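Local coordinates for xylanase and alpha-amylase inhibitor protein (Scadoxus multiflorus, PDB 3MU7) that inhibits xylanase and alpha-amylase, presumably by binding them, and has a TIM-barrel fold of glycosyl hydrolase family 18, at residues A[219-222]-A[227-230]; A[14-19]-A[258-263]. All blocks are in the same frame, centred on the assembly; numbering follows the deposited sequence.

Overall arrangement
Both contacts lie beyond the carboxyl ends of the parallel barrel strands; interaction 2 is where the first and last parts of the TIM barrel meet, interaction 1 lies in the loop after strand 213-218. Along the chain, interaction 1 is nested within interaction 2: residues 14-19 come first, 219-222 and 227-230 follow within the single loop before helix 231-242, and 258-263 come last. Strand 248-254, paired with both 5-9 and 213-218, joins the two regions. The centres are about 15 Å apart, yet the contacts touch: Ala219 O probably accepts a hydrogen bond from Ser262 OG, and His220 packs on Trp258. Helix 256-262 thus carries one side of interaction 2 and packs against the 219-222 loop of interaction 1.

Interaction 1. Residues A[219-222]-A[227-230]; sequences AHPD and GYMP
The beta-alpha loop between barrel strand 213-218 and helix 231-242 folds back on itself where Pro221 lies on the ring of Tyr228. The contact is a CH-pi interaction: Pro221 CD sits 3.7 Å from the centroid of the Tyr228 ring and only 5° from its normal, while Pro221 CG reaches over the CD2-CE2 side. Tyr228 turns its CG anti to the backbone N (chi1 177°), which lays the ring against the chain of the other segment as well; Tyr228 CD1 comes within 3.5 Å of His220 C. Pro221 CD has a second flat neighbour, since it also lies over one face of the His220 imidazole, near the rim, and so is held between two rings. The other face of that imidazole meets Trp258 of helix 256-262. In the plane of the His220 ring, ND1 accepts a nearly straight bond from Asp222 N (3.0 Å, 171°), which helps fix the rotation of the imidazole. At the far end of the tyrosine, Tyr228 OH bonds to a water at 2.6 Å, and this water donates to Ala219 O at 2.9 Å; the same carbonyl takes a bond from Ser262 OG. Pro230 follows as N-cap of helix 231-242. Such CH-pi packing of a proline on a tyrosine here closes a beta-alpha loop at the carboxyl end of a TIM-barrel strand.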
ATOM      1  N   ALA A 219      12.093  -6.056  -1.902  1.00  7.52           N
ATOM      2  CA  ALA A 219      13.268  -5.224  -2.149  1.00  8.24           C
ATOM      3  C   ALA A 219      14.593  -5.951  -1.898  1.00  8.44           C
ATOM      4  O   ALA A 219      15.653  -5.442  -2.265  1.00  8.99           O
ATOM      5  CB  ALA A 219      13.191  -3.935  -1.335  1.00  8.74           C
ATOM      6  N   HIS A 220      14.527  -7.134  -1.293  1.00  8.80           N
ATOM      7  CA  HIS A 220      15.712  -7.897  -0.893  1.00  9.52           C
ATOM      8  C   HIS A 220      15.255  -9.337  -0.715  1.00 10.20           C
ATOM      9  O   HIS A 220      14.099  -9.562  -0.360  1.00  9.98           O
ATOM     10  CB  HIS A 220      16.234  -7.345   0.442  1.00  9.68           C
ATOM     11  CG  HIS A 220      17.548  -7.916   0.882  1.00 11.03           C
ATOM     12  ND1 HIS A 220      17.661  -9.149   1.487  1.00 11.88           N
ATOM     13  CD2 HIS A 220      18.797  -7.398   0.843  1.00 12.78           C
ATOM     14  CE1 HIS A 220      18.929  -9.374   1.784  1.00 12.36           C
ATOM     15  NE2 HIS A 220      19.639  -8.328   1.403  1.00 13.21           N
ATOM     16  N   PRO A 221      16.152 -10.326  -0.938  1.00 11.47           N
ATOM     17  CA  PRO A 221      15.767 -11.729  -0.715  1.00 12.31           C
ATOM     18  C   PRO A 221      15.192 -12.042   0.677  1.00 12.45           C
ATOM     19  O   PRO A 221      14.332 -12.919   0.808  1.00 13.46           O
ATOM     20  CB  PRO A 221      17.081 -12.492  -0.920  1.00 13.13           C
ATOM     21  CG  PRO A 221      17.873 -11.657  -1.828  1.00 13.40           C
ATOM     22  CD  PRO A 221      17.465 -10.217  -1.605  1.00 11.47           C
ATOM     23  N   ASP A 222      15.660 -11.328   1.698  1.00 11.78           N
ATOM     24  CA  ASP A 222      15.210 -11.549   3.069  1.00 12.19           C
ATOM     25  C   ASP A 222      13.862 -10.890   3.364  1.00 11.35           C
ATOM     26  O   ASP A 222      13.282 -11.143   4.410  1.00 11.55           O
ATOM     27  CB  ASP A 222      16.234 -10.997   4.069  1.00 12.99           C
ATOM     28  CG  ASP A 222      17.410 -11.936   4.322  1.00 15.26           C
ATOM     29  OD1 ASP A 222      17.232 -13.180   4.313  1.00 20.38           O
ATOM     30  OD2 ASP A 222      18.515 -11.414   4.604  1.00 20.85           O
ATOM     31  N   GLY A 227       9.766 -15.109  -4.022  1.00 11.43           N
ATOM     32  CA  GLY A 227       9.357 -14.181  -5.062  1.00 11.28           C
ATOM     33  C   GLY A 227      10.334 -13.069  -5.381  1.00 10.92           C
ATOM     34  O   GLY A 227      10.073 -12.258  -6.263  1.00 10.97           O
ATOM     35  N   TYR A 228      11.481 -13.004  -4.700  1.00 10.62           N
ATOM     36  CA  TYR A 228      12.457 -11.966  -5.018  1.00 10.85           C
ATOM     37  C   TYR A 228      12.933 -12.105  -6.454  1.00 11.07           C
ATOM     38  O   TYR A 228      13.272 -13.148  -6.878  1.00 11.77           O
ATOM     39  CB  TYR A 228      13.681 -12.018  -4.071  1.00 10.90           C
ATOM     40  CG  TYR A 228      14.727 -11.011  -4.429  1.00 10.53           C
ATOM     41  CD1 TYR A 228      14.542  -9.661  -4.140  1.00 10.33           C
ATOM     42  CD2 TYR A 228      15.880 -11.383  -5.117  1.00 10.91           C
ATOM     43  CE1 TYR A 228      15.474  -8.722  -4.488  1.00 10.87           C
ATOM     44  CE2 TYR A 228      16.821 -10.437  -5.457  1.00 11.37           C
ATOM     45  CZ  TYR A 228      16.607  -9.121  -5.154  1.00 11.29           C
ATOM     46  OH  TYR A 228      17.485  -8.155  -5.510  1.00 13.35           O
ATOM     47  N   MET A 229      12.925 -10.991  -7.125  1.00 10.91           N
ATOM     48  CA  MET A 229      13.370 -10.871  -8.478  1.00 11.08           C
ATOM     49  C   MET A 229      14.328  -9.709  -8.582  1.00 11.44           C
ATOM     50  O   MET A 229      14.025  -8.617  -8.275  1.00 11.33           O
ATOM     51  CB  MET A 229      12.141 -10.623  -9.374  1.00 11.19           C
ATOM     52  CG  MET A 229      12.459 -10.659 -10.869  1.00 10.53           C
ATOM     53  SD  MET A 229      10.909 -10.591 -11.833  1.00 11.42           S
ATOM     54  CE  MET A 229      11.513 -11.030 -13.509  1.00 10.89           C
ATOM     55  N   PRO A 230      15.553 -10.004  -9.001  1.00 12.02           N
ATOM     56  CA  PRO A 230      16.578  -8.980  -9.069  1.00 11.81           C
ATOM     57  C   PRO A 230      16.190  -7.773  -9.946  1.00 12.20           C
ATOM     58  O   PRO A 230      15.519  -7.956 -10.914  1.00 12.31           O
ATOM     59  CB  PRO A 230      17.763  -9.764  -9.737  1.00 14.28           C
ATOM     60  CG  PRO A 230      17.607 -10.964  -9.365  1.00 15.55           C
ATOM     61  CD  PRO A 230      16.157 -11.315  -9.234  1.00 12.61           C
TER
HETATM   62  O   HOH W   1      18.031  -6.448  -3.680  1.00 26.59           O
HETATM   63  O   HOH W   2      12.055 -13.822  -1.484  1.00 26.46           O

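Interaction 2. Residues A[14-19]-A[258-263]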
ATOM      1  N   ASP A  14      14.200   0.501  13.577  1.00  7.25           N
ATOM      2  CA  ASP A  14      15.500   1.054  13.215  1.00  7.90           C
ATOM      3  C   ASP A  14      15.616   1.458  11.756  1.00  8.09           C
ATOM      4  O   ASP A  14      16.713   1.745  11.287  1.00  9.20           O
ATOM      5  CB  ASP A  14      16.609   0.080  13.587  1.00  8.64           C
ATOM      6  CG  ASP A  14      16.594  -0.248  15.052  1.00  8.69           C
ATOM      7  OD1 ASP A  14      16.686   0.685  15.870  1.00  9.76           O
ATOM      8  OD2 ASP A  14      16.438  -1.433  15.385  1.00 10.52           O
ATOM      9  N   GLU A  15      14.498   1.510  11.038  1.00  7.67           N
ATOM     10  CA  GLU A  15      14.541   1.855   9.623  1.00  7.76           C
ATOM     11  C   GLU A  15      14.848   3.335   9.393  1.00  7.81           C
ATOM     12  O   GLU A  15      14.630   4.186  10.261  1.00  7.89           O
ATOM     13  CB  GLU A  15      13.229   1.481   8.930  1.00  7.83           C
ATOM     14  CG  GLU A  15      12.074   2.413   9.249  1.00  7.66           C
ATOM     15  CD  GLU A  15      10.755   1.858   8.755  1.00  6.74           C
ATOM     16  OE1 GLU A  15      10.609   1.695   7.523  1.00  7.50           O
ATOM     17  OE2 GLU A  15       9.866   1.597   9.594  1.00  7.09           O
ATOM     18  N   ARG A  16      15.336   3.622   8.193  1.00  7.71           N
ATOM     19  CA  ARG A  16      15.476   4.981   7.687  1.00  7.92           C
ATOM     20  C   ARG A  16      14.175   5.750   7.949  1.00  7.60           C
ATOM     21  O   ARG A  16      13.077   5.239   7.675  1.00  7.10           O
ATOM     22  CB  ARG A  16      15.762   4.907   6.185  1.00  8.22           C
ATOM     23  CG  ARG A  16      15.827   6.252   5.468  1.00  8.41           C
ATOM     24  CD  ARG A  16      16.037   6.094   3.964  1.00  8.84           C
ATOM     25  NE  ARG A  16      14.946   5.332   3.351  1.00  8.47           N
ATOM     26  CZ  ARG A  16      14.985   4.807   2.131  1.00  8.53           C
ATOM     27  NH1 ARG A  16      16.057   4.959   1.358  1.00 10.25           N
ATOM     28  NH2 ARG A  16      13.947   4.114   1.689  1.00  8.59           N
ATOM     29  N   SER A  17      14.288   6.970   8.471  1.00  7.76           N
ATOM     30  CA  SER A  17      13.125   7.753   8.861  1.00  7.99           C
ATOM     31  C   SER A  17      12.177   8.002   7.687  1.00  7.43           C
ATOM     32  O   SER A  17      12.570   7.924   6.519  1.00  7.65           O
ATOM     33  CB  SER A  17      13.553   9.092   9.452  1.00  8.47           C
ATOM     34  OG  SER A  17      14.039   9.932   8.428  1.00  9.43           O
ATOM     35  N   LEU A  18      10.937   8.339   8.008  1.00  7.81           N
ATOM     36  CA  LEU A  18       9.962   8.650   6.977  1.00  8.01           C
ATOM     37  C   LEU A  18      10.436   9.830   6.129  1.00  8.19           C
ATOM     38  O   LEU A  18      10.401   9.773   4.898  1.00  8.16           O
ATOM     39  CB  LEU A  18       8.600   8.935   7.601  1.00  8.13           C
ATOM     40  CG  LEU A  18       7.499   9.376   6.632  1.00  8.28           C
ATOM     41  CD1 LEU A  18       7.305   8.368   5.516  1.00  9.58           C
ATOM     42  CD2 LEU A  18       6.207   9.582   7.376  1.00  8.75           C
ATOM     43  N   GLU A  19      10.901  10.897   6.778  1.00  8.49           N
ATOM     44  CA  GLU A  19      11.369  12.061   6.025  1.00  9.24           C
ATOM     45  C   GLU A  19      12.575  11.729   5.134  1.00  8.59           C
ATOM     46  O   GLU A  19      12.628  12.176   3.989  1.00  8.65           O
ATOM     47  CB  GLU A  19      11.625  13.271   6.935  1.00 10.22           C
ATOM     48  CG  GLU A  19      12.670  13.043   8.012  1.00 12.03           C
ATOM     49  CD  GLU A  19      12.618  14.054   9.147  1.00 14.21           C
ATOM     50  OE1 GLU A  19      11.752  14.956   9.134  1.00 15.81           O
ATOM     51  OE2 GLU A  19      13.442  13.920  10.077  1.00 17.68           O
ATOM     52  N   TRP A 258      14.131  -2.665   3.835  1.00  7.70           N
ATOM     53  CA  TRP A 258      14.990  -3.496   2.999  1.00  8.26           C
ATOM     54  C   TRP A 258      15.552  -2.788   1.776  1.00  8.22           C
ATOM     55  O   TRP A 258      16.681  -3.061   1.365  1.00  9.58           O
ATOM     56  CB  TRP A 258      14.287  -4.798   2.622  1.00  8.30           C
ATOM     57  CG  TRP A 258      14.218  -5.732   3.787  1.00  8.78           C
ATOM     58  CD1 TRP A 258      13.115  -6.052   4.520  1.00  9.26           C
ATOM     59  CD2 TRP A 258      15.312  -6.442   4.373  1.00  9.43           C
ATOM     60  NE1 TRP A 258      13.452  -6.931   5.525  1.00 10.07           N
ATOM     61  CE2 TRP A 258      14.795  -7.182   5.458  1.00  9.48           C
ATOM     62  CE3 TRP A 258      16.683  -6.520   4.090  1.00 10.10           C
ATOM     63  CZ2 TRP A 258      15.599  -8.000   6.260  1.00 11.53           C
ATOM     64  CZ3 TRP A 258      17.484  -7.331   4.888  1.00 11.42           C
ATOM     65  CH2 TRP A 258      16.937  -8.058   5.962  1.00 12.40           C
ATOM     66  N   ASP A 259      14.779  -1.875   1.193  1.00  8.17           N
ATOM     67  CA  ASP A 259      15.237  -1.081   0.052  1.00  8.46           C
ATOM     68  C   ASP A 259      16.428  -0.197   0.437  1.00  8.87           C
ATOM     69  O   ASP A 259      17.322   0.046  -0.375  1.00  9.27           O
ATOM     70  CB  ASP A 259      14.084  -0.235  -0.485  1.00  8.30           C
ATOM     71  CG  ASP A 259      14.327   0.282  -1.889  1.00  9.23           C
ATOM     72  OD1 ASP A 259      15.080  -0.340  -2.662  1.00 10.21           O
ATOM     73  OD2 ASP A 259      13.728   1.314  -2.224  1.00 10.22           O
ATOM     74  N   THR A 260      16.451   0.271   1.682  1.00  9.60           N
ATOM     75  CA  THR A 260      17.588   1.045   2.187  1.00 11.20           C
ATOM     76  C   THR A 260      18.871   0.210   2.127  1.00 12.03           C
ATOM     77  O   THR A 260      19.919   0.725   1.723  1.00 13.49           O
ATOM     78  CB  THR A 260      17.335   1.518   3.630  1.00 10.70           C
ATOM     79  OG1 THR A 260      16.152   2.326   3.677  1.00 10.79           O
ATOM     80  CG2 THR A 260      18.508   2.330   4.180  1.00 11.47           C
ATOM     81  N   VAL A 261      18.766  -1.059   2.522  1.00 13.10           N
ATOM     82  CA  VAL A 261      19.865  -2.038   2.520  1.00 14.27           C
ATOM     83  C   VAL A 261      20.299  -2.392   1.091  1.00 13.94           C
ATOM     84  O   VAL A 261      21.487  -2.354   0.743  1.00 14.53           O
ATOM     85  CB  VAL A 261      19.432  -3.357   3.258  1.00 14.40           C
ATOM     86  CG1 VAL A 261      20.498  -4.454   3.149  1.00 15.73           C
ATOM     87  CG2 VAL A 261      19.068  -3.087   4.717  1.00 15.88           C
ATOM     88  N   SER A 262      19.325  -2.742   0.259  1.00 13.04           N
ATOM     89  CA  SER A 262      19.601  -3.349  -1.035  1.00 12.48           C
ATOM     90  C   SER A 262      19.832  -2.361  -2.162  1.00 12.46           C
ATOM     91  O   SER A 262      20.422  -2.719  -3.176  1.00 12.52           O
ATOM     92  CB  SER A 262      18.432  -4.240  -1.420  1.00 12.68           C
ATOM     93  OG  SER A 262      17.323  -3.431  -1.778  1.00 11.18           O
ATOM     94  N   GLN A 263      19.372  -1.149  -2.016  1.00 11.96           N
ATOM     95  CA  GLN A 263      19.333  -0.134  -3.061  1.00 12.48           C
ATOM     96  C   GLN A 263      18.614  -0.571  -4.335  1.00 11.85           C
ATOM     97  O   GLN A 263      18.934  -0.143  -5.387  1.00 11.98           O
ATOM     98  CB  GLN A 263      20.754   0.407  -3.355  1.00 13.37           C
ATOM     99  CG  GLN A 263      21.332   1.080  -2.160  1.00 16.21           C
ATOM    100  CD  GLN A 263      22.562   1.884  -2.498  1.00 19.31           C
ATOM    101  OE1 GLN A 263      22.565   2.748  -3.325  1.00 22.40           O
ATOM    102  NE2 GLN A 263      23.581   1.599  -1.830  1.00 22.13           N
TER
HETATM  103  O   HOH W   3      16.432   3.050  -0.739  1.00 27.60           O
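Arg16 starts out extended, with CG anti to the backbone N (chi1 175°), and then bends at chi3 (60°), which turns its guanidinium flat beneath Thr260. Thr260, with chi1 at -59°, holds OG1 anti to its own carbonyl carbon and directed at the middle of that plane. The oxygen stands over the centre of the guanidinium, with Thr260 OG1 3.1 Å from Arg16 CZ. Thr260 OG1 is also 3.3 Å from Arg16 NE, but no hydrogen bond forms, because the N-H groups point along the plane and the oxygen is above it. The hydroxyl instead bonds to Ser256 O, one turn back in the helix, and its electron-rich oxygen probably eases the positive charge below. The guanidinium's N-H groups have other partners: NH2 bonds to Ser256 OG and Tyr27 OH, and NH1 donates to a water at 2.9 Å, which in turn makes a weak bond to Asp259 O. The carboxylate of Asp259 shares Tyr27 OH, with Asp259 OD2 4.8 Å from Arg16 NH2, not in contact, though the opposite charges may still attract weakly. A leucine in place of Arg16 would probably leave Ser256 OG and Tyr27 OH without this donor and Thr260 OG1 without the flat group beneath it. The contact joins the turn before helix 18-23, where Ser17 is N-cap and Leu18 packs on helix 56-65, to helix 256-262, while Arg16 O, bonded to Trp9 NE1, ties the turn to strand 5-9.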